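Side-chain contacts in UBP3-associated protein BRE5 (Saccharomyces cerevisiae, PDB 2QIY), which works with the ubiquitin protease UBP3 to remove ubiquitin, leading to the mono-ubiquitination of Sec23, and is an mRNA-binding protein whose NTF2-like domain forms this chain: residues A[9-12]-A[13-17]; A[18-21]-A[22-26]; A[69-72]-A[73-77]. All coordinates share one frame; numbering follows the deposited sequence.

Interaction 1: A[9-12]-A[13-17]; sequences VTVQ and DICFA
T10 is the N-cap of helix 11-28, the long first helix of the NTF2-like domain, and its side chain caps D13 N. T10 OG1 accepts a hydrogen bond from D13 N at 3.1 Å, with an N-H...O angle of 161°. The first torsion of T10 (73°) sets OG1 between the backbone N and the carbonyl carbon, and from there it reaches forward over the first turn. The D13 carboxylate folds back beside the same hydroxyl, with D13 CG 3.2 Å from T10 OG1. The two carboxylate oxygens lie about equally far from that hydroxyl. The backbone repeat starts at once: I14 N is hydrogen-bonded to T10 O, and C15 N and F16 N follow on V11 O and Q12 O.

V9 and I14 pack beside the cap. V9 CG2 touches I14 CG2 at 3.8 Å, and the two side chains meet at about a right angle. The same V9 methyl also lies 3.8 Å from D13 CB. On the other branch of I14, CD1 folds back toward V11 and meets V11 CG2 at 3.8 Å. This side of the helix faces the sheet: V11 and C15 rest on F94 of strand 85-97, and I14 and C15 on I104 of strand 103-114. F16 packs on an apolar side chain of a neighbouring protein chain.

T10 N is buried here and has no partner, so the cap is a single bond and not a capping box. The D13 carboxylate would probably also interact favourably with the positive end of the helix dipole.

Interaction 2: A[18-21]-A[22-26]; sequences FLQN and YYERM
Residues 18-21 and 22-26 are consecutive turns of helix 11-28, which packs on the curved sheet of the NTF2-like fold. Four i to i+4 backbone bonds join them, from Y22 N, Y23 N, E24 N and R25 N to the carbonyls of F18, L19, Q20 and N21. Y22 N lies 2.9 Å from F18 O. Y23 N lies 3.1 Å from L19 O.

F18 and Y22 lie side by side and point the same way. Both have CG anti to the backbone N, which turns the two rings to the same flank of the helix. F18 CZ comes 4.0 Å from Y22 CD1, and the ring planes are 34° apart. Y22 CB sits over one face of the F18 ring, toward its rim. Both rings meet F126 of strand 120-130 edge-to-face, and Y22 OH is hydrogen-bonded to D142 OD2. L19 and Y23 pack more loosely, with L19 CG 4.3 Å from Y23 CE2.

Q20 and E24 lie on another flank. They run alongside each other, with Q20 NE2 3.6 Å from E24 OE2 and their amide and carboxylate planes 61° apart. R25 folds back over the F18 and Y22 side. Its chain bends at chi3 (-96°), so that one face of the guanidinium lies over Y22 CA and its edge meets F18 CE2. R25 also makes a cation-pi contact with F36.

Two waters complete the link. One donates to N21 OD1 and to E24 OE1, joining neighbouring turns. The other donates to F18 O at 2.9 Å and accepts from R25 NH2 at 2.8 Å.

Interaction 3: A[69-72]-A[73-77]; sequences ENIN and KFFSR
The F75 ring lies alongside I71 on helix 68-77 of the NTF2-like domain, with F74 CD2 over one of its faces, toward the rim. I71 CG2 reaches F75 CE1 at 3.6 Å, and the two side chains point the same way. At the F74 ring, I71 O lies at the edge, near the ring plane. F75 also meets H45 edge-to-face, and I71, F74 and F75 all pack on L43 of strand 41-46, so this apolar side joins the helix to the sheet.

Four backbone bonds step regularly from K73 N on E69 O to S76 N on N72 O.

On the polar side, the K73 chain bends at chi3 (8°) and chi4 and curls back to the preceding turn. Its NZ gives a hydrogen bond to N70 OD1 at 3.0 Å, from above the carbonyl plane. N70 ND2 is hydrogen-bonded to T66 O, so both ends of this amide have partners. A water donates to N70 O and accepts a weak bond from K73 NZ.

S76 turns its hydroxyl back to the helix, with OG anti to its carbonyl carbon (chi1 -66°). N72 O thus takes two donors from opposite faces of its plane: S76 N at 2.9 Å and S76 OG at 2.8 Å.

The three contacts come in series along one NTF2-like domain. Interactions 1 and 2 are successive parts of helix 11-28, with centres about 13 Å apart. The first lies at the helix start near the surface, and the second is nearer the centre of the chain. Interaction 3 is on helix 68-77, its centre about 17 Å from that of interaction 2 and about 27 Å from that of interaction 1. Helix 11-28 lies on strands 85-97, 103-114 and 120-130, and helix 68-77 on the 41-46 and 62-66 end of the sheet. Interactions 1 and 2 also touch the second protein chain, consistent with the protein binding itself; interaction 3 does not.

Interaction 1: A[9-12]-A[13-17]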
loop_
_atom_site.group_PDB
_atom_site.type_symbol
_atom_site.label_atom_id
_atom_site.label_comp_id
_atom_site.label_asym_id
_atom_site.label_seq_id
_atom_site.Cartn_x
_atom_site.Cartn_y
_atom_site.Cartn_z
ATOM N N VAL A 9 18.849 17.412 5.230
ATOM C CA VAL A 9 17.532 16.980 4.667
ATOM C C VAL A 9 17.062 15.668 5.324
ATOM O O VAL A 9 17.833 14.703 5.434
ATOM C CB VAL A 9 17.577 16.881 3.102
ATOM C CG1 VAL A 9 18.440 15.706 2.628
ATOM C CG2 VAL A 9 16.173 16.804 2.510
ATOM N N THR A 10 15.805 15.650 5.772
ATOM C CA THR A 10 15.254 14.499 6.500
ATOM C C THR A 10 14.589 13.508 5.556
ATOM O O THR A 10 14.218 13.863 4.436
ATOM C CB THR A 10 14.235 14.920 7.594
ATOM O OG1 THR A 10 13.004 15.337 6.983
ATOM C CG2 THR A 10 14.793 16.045 8.472
ATOM N N VAL A 11 14.439 12.267 6.019
ATOM C CA VAL A 11 13.782 11.222 5.235
ATOM C C VAL A 11 12.321 11.591 4.932
ATOM O O VAL A 11 11.839 11.358 3.819
ATOM C CB VAL A 11 13.938 9.812 5.880
ATOM C CG1 VAL A 11 13.408 9.790 7.310
ATOM C CG2 VAL A 11 13.279 8.741 5.019
ATOM N N GLN A 12 11.627 12.190 5.899
ATOM C CA GLN A 12 10.259 12.661 5.653
ATOM C C GLN A 12 10.243 13.710 4.536
ATOM O O GLN A 12 9.381 13.680 3.652
ATOM C CB GLN A 12 9.621 13.232 6.923
ATOM C CG GLN A 12 8.141 13.556 6.741
ATOM C CD GLN A 12 7.557 14.338 7.894
ATOM O OE1 GLN A 12 7.928 15.494 8.137
ATOM N NE2 GLN A 12 6.632 13.714 8.613
ATOM N N ASP A 13 11.203 14.632 4.598
ATOM C CA ASP A 13 11.407 15.640 3.556
ATOM C C ASP A 13 11.573 15.024 2.184
ATOM O O ASP A 13 10.899 15.441 1.242
ATOM C CB ASP A 13 12.645 16.499 3.848
ATOM C CG ASP A 13 12.368 17.629 4.816
ATOM O OD1 ASP A 13 11.195 17.798 5.229
ATOM O OD2 ASP A 13 13.335 18.348 5.161
ATOM N N ILE A 14 12.465 14.042 2.055
ATOM C CA ILE A 14 12.687 13.476 0.732
ATOM C C ILE A 14 11.469 12.699 0.222
ATOM O O ILE A 14 11.166 12.755 -0.972
ATOM C CB ILE A 14 14.073 12.740 0.517
ATOM C CG1 ILE A 14 13.955 11.211 0.435
ATOM C CG2 ILE A 14 15.202 13.330 1.407
ATOM C CD1 ILE A 14 13.831 10.520 1.756
ATOM N N CYS A 15 10.749 12.030 1.126
ATOM C CA CYS A 15 9.526 11.304 0.723
ATOM C C CYS A 15 8.443 12.250 0.229
ATOM O O CYS A 15 7.791 11.980 -0.772
ATOM C CB CYS A 15 8.970 10.463 1.862
ATOM S SG CYS A 15 10.023 9.097 2.289
ATOM N N PHE A 16 8.267 13.370 0.927
ATOM C CA PHE A 16 7.243 14.321 0.542
ATOM C C PHE A 16 7.589 14.963 -0.803
ATOM O O PHE A 16 6.723 15.040 -1.692
ATOM C CB PHE A 16 7.029 15.369 1.630
ATOM C CG PHE A 16 5.872 16.281 1.362
ATOM C CD1 PHE A 16 4.594 15.947 1.799
ATOM C CD2 PHE A 16 6.062 17.485 0.675
ATOM C CE1 PHE A 16 3.512 16.799 1.557
ATOM C CE2 PHE A 16 4.992 18.347 0.426
ATOM C CZ PHE A 16 3.710 18.004 0.867
ATOM N N ALA A 17 8.854 15.365 -0.962
ATOM C CA ALA A 17 9.349 15.926 -2.226
ATOM C C ALA A 17 9.257 14.911 -3.355
ATOM O O ALA A 17 8.835 15.254 -4.466
ATOM C CB ALA A 17 10.787 16.441 -2.083
#

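Interaction 2: A[18-21]-A[22-26]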
loop_
_atom_site.group_PDB
_atom_site.type_symbol
_atom_site.label_atom_id
_atom_site.label_comp_id
_atom_site.label_asym_id
_atom_site.label_seq_id
_atom_site.Cartn_x
_atom_site.Cartn_y
_atom_site.Cartn_z
ATOM N N PHE A 18 9.642 13.670 -3.072
ATOM C CA PHE A 18 9.557 12.628 -4.084
ATOM C C PHE A 18 8.149 12.499 -4.651
ATOM O O PHE A 18 7.957 12.454 -5.874
ATOM C CB PHE A 18 9.989 11.249 -3.570
ATOM C CG PHE A 18 9.652 10.175 -4.538
ATOM C CD1 PHE A 18 8.495 9.421 -4.379
ATOM C CD2 PHE A 18 10.419 10.008 -5.691
ATOM C CE1 PHE A 18 8.130 8.470 -5.333
ATOM C CE2 PHE A 18 10.065 9.063 -6.663
ATOM C CZ PHE A 18 8.912 8.286 -6.477
ATOM N N LEU A 19 7.164 12.400 -3.766
ATOM C CA LEU A 19 5.794 12.147 -4.204
ATOM C C LEU A 19 5.273 13.348 -4.967
ATOM O O LEU A 19 4.656 13.204 -6.024
ATOM C CB LEU A 19 4.902 11.889 -2.999
ATOM C CG LEU A 19 4.463 10.508 -2.496
ATOM C CD1 LEU A 19 4.931 9.270 -3.276
ATOM C CD2 LEU A 19 4.555 10.385 -1.000
ATOM N N GLN A 20 5.522 14.544 -4.435
ATOM C CA GLN A 20 5.029 15.746 -5.111
ATOM C C GLN A 20 5.638 15.856 -6.508
ATOM O O GLN A 20 4.915 16.069 -7.480
ATOM C CB GLN A 20 5.235 17.011 -4.265
ATOM C CG GLN A 20 4.202 18.081 -4.632
ATOM C CD GLN A 20 4.141 19.258 -3.661
ATOM O OE1 GLN A 20 4.773 19.259 -2.605
ATOM N NE2 GLN A 20 3.363 20.273 -4.030
ATOM N N ASN A 21 6.948 15.636 -6.608
ATOM C CA ASN A 21 7.651 15.666 -7.900
ATOM C C ASN A 21 7.189 14.606 -8.910
ATOM O O ASN A 21 7.023 14.908 -10.100
ATOM C CB ASN A 21 9.166 15.601 -7.700
ATOM C CG ASN A 21 9.724 16.867 -7.052
ATOM O OD1 ASN A 21 9.143 17.951 -7.172
ATOM N ND2 ASN A 21 10.848 16.733 -6.357
ATOM N N TYR A 22 6.950 13.389 -8.420
ATOM C CA TYR A 22 6.455 12.272 -9.232
ATOM C C TYR A 22 5.096 12.575 -9.878
ATOM O O TYR A 22 4.923 12.403 -11.084
ATOM C CB TYR A 22 6.328 11.044 -8.332
ATOM C CG TYR A 22 5.708 9.826 -8.964
ATOM C CD1 TYR A 22 6.493 8.896 -9.626
ATOM C CD2 TYR A 22 4.338 9.575 -8.853
ATOM C CE1 TYR A 22 5.925 7.748 -10.180
ATOM C CE2 TYR A 22 3.748 8.421 -9.403
ATOM C CZ TYR A 22 4.551 7.514 -10.074
ATOM O OH TYR A 22 3.987 6.388 -10.620
ATOM N N TYR A 23 4.129 13.021 -9.080
ATOM C CA TYR A 23 2.800 13.259 -9.649
ATOM C C TYR A 23 2.755 14.480 -10.535
ATOM O O TYR A 23 2.021 14.512 -11.527
ATOM C CB TYR A 23 1.718 13.313 -8.580
ATOM C CG TYR A 23 1.520 12.002 -7.853
ATOM C CD1 TYR A 23 0.988 10.875 -8.501
ATOM C CD2 TYR A 23 1.851 11.887 -6.500
ATOM C CE1 TYR A 23 0.811 9.652 -7.808
ATOM C CE2 TYR A 23 1.664 10.697 -5.806
ATOM C CZ TYR A 23 1.151 9.586 -6.459
ATOM O OH TYR A 23 0.970 8.416 -5.764
ATOM N N GLU A 24 3.573 15.473 -10.220
ATOM C CA GLU A 24 3.553 16.671 -11.023
ATOM C C GLU A 24 4.253 16.444 -12.358
ATOM O O GLU A 24 3.876 17.059 -13.353
ATOM C CB GLU A 24 4.085 17.862 -10.241
ATOM C CG GLU A 24 3.102 18.317 -9.139
ATOM C CD GLU A 24 3.647 19.457 -8.282
ATOM O OE1 GLU A 24 4.869 19.729 -8.346
ATOM O OE2 GLU A 24 2.842 20.103 -7.564
ATOM N N ARG A 25 5.236 15.533 -12.386
ATOM C CA ARG A 25 5.906 15.161 -13.641
ATOM C C ARG A 25 4.930 14.521 -14.620
ATOM O O ARG A 25 5.108 14.637 -15.840
ATOM C CB ARG A 25 7.099 14.215 -13.402
ATOM C CG ARG A 25 8.304 14.900 -12.811
ATOM C CD ARG A 25 9.533 14.008 -12.901
ATOM N NE ARG A 25 9.779 13.244 -11.675
ATOM C CZ ARG A 25 9.527 11.949 -11.529
ATOM N NH1 ARG A 25 9.021 11.243 -12.539
ATOM N NH2 ARG A 25 9.798 11.347 -10.377
ATOM N N MET A 26 3.916 13.834 -14.092
ATOM C CA MET A 26 2.851 13.280 -14.921
ATOM C C MET A 26 2.080 14.365 -15.633
ATOM O O MET A 26 1.688 14.196 -16.789
ATOM C CB MET A 26 1.876 12.479 -14.080
ATOM C CG MET A 26 2.552 11.306 -13.468
ATOM S SD MET A 26 1.314 10.154 -12.887
ATOM C CE MET A 26 2.368 8.747 -12.470
HETATM O O HOH W 1 10.113 12.305 -7.733
HETATM O O HOH W 2 7.498 19.162 -9.071
#

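Interaction 3: A[69-72]-A[73-77]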
loop_
_atom_site.group_PDB
_atom_site.type_symbol
_atom_site.label_atom_id
_atom_site.label_comp_id
_atom_site.label_asym_id
_atom_site.label_seq_id
_atom_site.Cartn_x
_atom_site.Cartn_y
_atom_site.Cartn_z
ATOM N N GLU A 69 12.993 1.233 -20.576
ATOM C CA GLU A 69 12.511 1.482 -21.951
ATOM C C GLU A 69 11.029 1.106 -22.113
ATOM O O GLU A 69 10.240 1.807 -22.769
ATOM C CB GLU A 69 13.374 0.725 -22.958
ATOM C CG GLU A 69 14.805 1.268 -23.032
ATOM C CD GLU A 69 15.737 0.426 -23.906
ATOM O OE1 GLU A 69 16.982 0.627 -23.829
ATOM O OE2 GLU A 69 15.224 -0.428 -24.677
ATOM N N ASN A 70 10.648 -0.008 -21.509
ATOM C CA ASN A 70 9.230 -0.419 -21.558
ATOM C C ASN A 70 8.326 0.511 -20.772
ATOM O O ASN A 70 7.208 0.817 -21.193
ATOM C CB ASN A 70 9.080 -1.859 -21.074
ATOM C CG ASN A 70 9.742 -2.828 -22.012
ATOM O OD1 ASN A 70 9.717 -2.640 -23.235
ATOM N ND2 ASN A 70 10.379 -3.853 -21.454
ATOM N N ILE A 71 8.832 0.968 -19.630
ATOM C CA ILE A 71 8.111 1.927 -18.777
ATOM C C ILE A 71 7.901 3.224 -19.555
ATOM O O ILE A 71 6.803 3.776 -19.584
ATOM C CB ILE A 71 8.874 2.150 -17.462
ATOM C CG1 ILE A 71 8.771 0.859 -16.610
ATOM C CG2 ILE A 71 8.322 3.377 -16.673
ATOM C CD1 ILE A 71 9.671 0.860 -15.383
ATOM N N ASN A 72 8.954 3.669 -20.234
ATOM C CA ASN A 72 8.822 4.844 -21.078
ATOM C C ASN A 72 7.787 4.683 -22.184
ATOM O O ASN A 72 6.986 5.586 -22.435
ATOM C CB ASN A 72 10.147 5.223 -21.732
ATOM C CG ASN A 72 9.956 6.368 -22.704
ATOM O OD1 ASN A 72 10.043 6.216 -23.953
ATOM N ND2 ASN A 72 9.644 7.520 -22.151
ATOM N N LYS A 73 7.795 3.533 -22.850
ATOM C CA LYS A 73 6.846 3.282 -23.931
ATOM C C LYS A 73 5.407 3.293 -23.390
ATOM O O LYS A 73 4.487 3.817 -24.042
ATOM C CB LYS A 73 7.191 1.963 -24.621
ATOM C CG LYS A 73 6.202 1.491 -25.687
ATOM C CD LYS A 73 6.541 0.055 -26.197
ATOM C CE LYS A 73 7.666 -0.631 -25.381
ATOM N NZ LYS A 73 7.380 -2.047 -24.935
ATOM N N PHE A 74 5.216 2.699 -22.219
ATOM C CA PHE A 74 3.903 2.701 -21.562
ATOM C C PHE A 74 3.427 4.130 -21.231
ATOM O O PHE A 74 2.317 4.524 -21.603
ATOM C CB PHE A 74 3.911 1.803 -20.309
ATOM C CG PHE A 74 2.673 1.953 -19.459
ATOM C CD1 PHE A 74 1.495 1.282 -19.805
ATOM C CD2 PHE A 74 2.675 2.793 -18.363
ATOM C CE1 PHE A 74 0.336 1.429 -19.030
ATOM C CE2 PHE A 74 1.518 2.962 -17.565
ATOM C CZ PHE A 74 0.345 2.286 -17.919
ATOM N N PHE A 75 4.242 4.915 -20.534
ATOM C CA PHE A 75 3.820 6.281 -20.201
ATOM C C PHE A 75 3.606 7.152 -21.444
ATOM O O PHE A 75 2.645 7.912 -21.534
ATOM C CB PHE A 75 4.817 6.956 -19.257
ATOM C CG PHE A 75 4.686 6.503 -17.818
ATOM C CD1 PHE A 75 5.805 6.096 -17.111
ATOM C CD2 PHE A 75 3.445 6.502 -17.176
ATOM C CE1 PHE A 75 5.699 5.689 -15.783
ATOM C CE2 PHE A 75 3.330 6.101 -15.840
ATOM C CZ PHE A 75 4.457 5.698 -15.153
ATOM N N SER A 76 4.513 7.016 -22.401
ATOM C CA SER A 76 4.457 7.796 -23.620
ATOM C C SER A 76 3.195 7.504 -24.449
ATOM O O SER A 76 2.562 8.447 -24.966
ATOM C CB SER A 76 5.735 7.576 -24.431
ATOM O OG SER A 76 6.848 8.113 -23.738
ATOM N N ARG A 77 2.824 6.222 -24.573
ATOM C CA ARG A 77 1.612 5.818 -25.313
ATOM C C ARG A 77 0.357 6.430 -24.704
ATOM O O ARG A 77 -0.641 6.663 -25.401
ATOM C CB ARG A 77 1.466 4.298 -25.343
HETATM O O HOH W 3 5.552 -0.603 -23.060
#